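Long-range contact in mandelate racemase (Bordetella bronchiseptica, PDB 3OP2), which probably catalyses a magnesium-dependent reaction that begins with abstraction of a proton alpha to a carboxylate, as in mandelate racemase and its enolase-superfamily relatives: residues I198-N203 with Y224-P229. Sequence-based numbering, arbitrary orientation.
Sequences ILVDAN and YWFEEP. With MG (magnesium ion), chain C; AKG (2-oxoglutaric acid), chain D.
In the magnesium site at the mouth of the barrel, Asp-201 and Glu-227 meet from neighbouring parallel strands, each giving the metal one carboxylate oxygen. Asp-201 OD2 and Glu-227 OE2 both sit 2.1 Å from the magnesium, and their carboxylate planes are turned 33° apart. Glu-227 gets there with CG anti to its backbone N (chi1 178°) and the chain extended; its OE1 forms a salt bridge with Lys-171. Glu-254 supplies a third carboxylate, while 2-oxoglutarate chelates the ion through O2 and, at a longer 2.5 Å, O5. Asn-203 ND2 donates to that same O5 at 2.9 Å. The other Asp-201 oxygen, OD1, accepts a hydrogen bond from the backbone N of Asn-203, closing an Asx turn, and a second from a metal-bound water. This is the enolase-superfamily arrangement of metal ligands at the C-terminal ends of barrel strands, here the two strands of a beta-alpha-beta unit joined through helix 208-220. Backbone hydrogen bonds from Ala-202 N to Glu-227 O (2.8 Å) and from Glu-227 N to Val-200 O fix the parallel register just behind the ligands. Deeper in the barrel, Leu-199 CD2 lies over one face of the Trp-225 indole, 3.7 Å from the centroid of its six-membered ring, a CH-pi contact. On the outer face of the barrel strands, Val-200 CG1 touches Phe-226 CD1 at 3.8 Å, where helix 178-192 packs against Val-200.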
# COMPACT_ATOMS: atom_id res chain seq x y z
N ILE A 198 2.07 -24.09 21.63
CA ILE A 198 2.23 -22.72 22.09
C ILE A 198 2.80 -21.91 20.95
O ILE A 198 3.90 -22.19 20.45
CB ILE A 198 3.12 -22.64 23.37
CG1 ILE A 198 2.57 -23.56 24.47
CG2 ILE A 198 3.19 -21.20 23.87
CD1 ILE A 198 3.39 -23.58 25.77
N LEU A 199 2.02 -20.94 20.49
CA LEU A 199 2.42 -20.01 19.46
C LEU A 199 2.79 -18.70 20.15
O LEU A 199 2.37 -18.44 21.28
CB LEU A 199 1.26 -19.76 18.50
CG LEU A 199 0.79 -20.87 17.57
CD1 LEU A 199 0.49 -22.16 18.31
CD2 LEU A 199 -0.44 -20.39 16.83
N VAL A 200 3.57 -17.87 19.46
CA VAL A 200 4.07 -16.63 20.03
C VAL A 200 3.97 -15.53 18.97
O VAL A 200 4.15 -15.82 17.80
CB VAL A 200 5.51 -16.90 20.52
CG1 VAL A 200 6.51 -15.86 20.07
CG2 VAL A 200 5.52 -17.21 21.99
N ASP A 201 3.64 -14.30 19.37
CA ASP A 201 3.45 -13.17 18.43
C ASP A 201 4.19 -11.94 18.98
O ASP A 201 3.87 -11.46 20.09
CB ASP A 201 1.95 -12.86 18.24
CG ASP A 201 1.67 -11.88 17.09
OD1 ASP A 201 2.52 -11.04 16.72
OD2 ASP A 201 0.54 -11.95 16.54
N ALA A 202 5.17 -11.44 18.23
CA ALA A 202 5.98 -10.32 18.73
C ALA A 202 5.51 -8.96 18.22
O ALA A 202 5.99 -7.93 18.66
CB ALA A 202 7.46 -10.53 18.40
N ASN A 203 4.57 -8.98 17.28
CA ASN A 203 3.98 -7.78 16.71
C ASN A 203 5.03 -6.79 16.19
O ASN A 203 4.88 -5.58 16.37
CB ASN A 203 3.01 -7.12 17.72
CG ASN A 203 1.79 -7.98 18.00
OD1 ASN A 203 1.70 -8.64 19.05
ND2 ASN A 203 0.86 -8.01 17.06
N TYR A 224 5.48 -23.43 18.49
CA TYR A 224 5.07 -23.83 17.15
C TYR A 224 5.53 -22.81 16.11
O TYR A 224 6.11 -23.17 15.09
CB TYR A 224 3.55 -24.02 17.13
CG TYR A 224 2.98 -24.56 15.85
CD1 TYR A 224 2.91 -25.93 15.62
CD2 TYR A 224 2.49 -23.70 14.86
CE1 TYR A 224 2.38 -26.44 14.44
CE2 TYR A 224 1.96 -24.19 13.68
CZ TYR A 224 1.90 -25.56 13.48
OH TYR A 224 1.36 -26.04 12.31
N TRP A 225 5.26 -21.54 16.37
CA TRP A 225 5.76 -20.46 15.52
C TRP A 225 6.12 -19.20 16.27
O TRP A 225 5.77 -19.03 17.44
CB TRP A 225 4.85 -20.17 14.32
CG TRP A 225 3.55 -19.41 14.56
CD1 TRP A 225 3.37 -18.31 15.35
CD2 TRP A 225 2.29 -19.65 13.91
NE1 TRP A 225 2.06 -17.89 15.26
CE2 TRP A 225 1.38 -18.69 14.39
CE3 TRP A 225 1.84 -20.61 12.98
CZ2 TRP A 225 0.04 -18.65 13.97
CZ3 TRP A 225 0.50 -20.58 12.57
CH2 TRP A 225 -0.39 -19.60 13.08
N PHE A 226 6.80 -18.32 15.54
CA PHE A 226 7.29 -17.06 16.00
C PHE A 226 6.70 -16.07 14.98
O PHE A 226 7.20 -15.95 13.85
CB PHE A 226 8.84 -17.10 15.92
CG PHE A 226 9.56 -15.90 16.55
CD1 PHE A 226 8.88 -14.94 17.30
CD2 PHE A 226 10.94 -15.77 16.41
CE1 PHE A 226 9.59 -13.84 17.90
CE2 PHE A 226 11.66 -14.71 17.00
CZ PHE A 226 10.98 -13.74 17.74
N GLU A 227 5.65 -15.37 15.39
CA GLU A 227 4.86 -14.51 14.50
C GLU A 227 5.32 -13.05 14.56
O GLU A 227 5.63 -12.53 15.65
CB GLU A 227 3.36 -14.64 14.85
CG GLU A 227 2.41 -13.75 14.00
CD GLU A 227 0.92 -14.06 14.22
OE1 GLU A 227 0.57 -15.16 14.69
OE2 GLU A 227 0.08 -13.18 13.90
N GLU A 228 5.37 -12.40 13.40
CA GLU A 228 5.92 -11.05 13.26
C GLU A 228 7.10 -10.78 14.23
O GLU A 228 7.01 -9.90 15.10
CB GLU A 228 4.81 -10.00 13.42
CG GLU A 228 3.74 -10.03 12.32
CD GLU A 228 2.93 -8.73 12.26
OE1 GLU A 228 2.39 -8.30 13.30
OE2 GLU A 228 2.82 -8.15 11.16
N PRO A 229 8.19 -11.56 14.09
CA PRO A 229 9.31 -11.37 15.00
C PRO A 229 9.98 -10.03 14.77
O PRO A 229 10.56 -9.47 15.69
CB PRO A 229 10.25 -12.53 14.64
CG PRO A 229 9.95 -12.83 13.22
CD PRO A 229 8.48 -12.57 13.05
MG MG C . -0.32 -11.31 14.70
C1 AKG D . -3.11 -11.09 15.71
O1 AKG D . -4.33 -11.31 15.74
O2 AKG D . -2.30 -11.91 15.22
C2 AKG D . -2.58 -9.83 16.24
O5 AKG D . -1.37 -9.64 16.16
C3 AKG D . -3.47 -8.76 16.83
C4 AKG D . -4.18 -9.24 18.09
C5 AKG D . -4.60 -8.09 19.00
O3 AKG D . -5.11 -7.05 18.51
O4 AKG D . -4.45 -8.22 20.23
O HOH W 1 1.44 -10.11 14.56
O HOH W 2 1.52 -5.99 14.52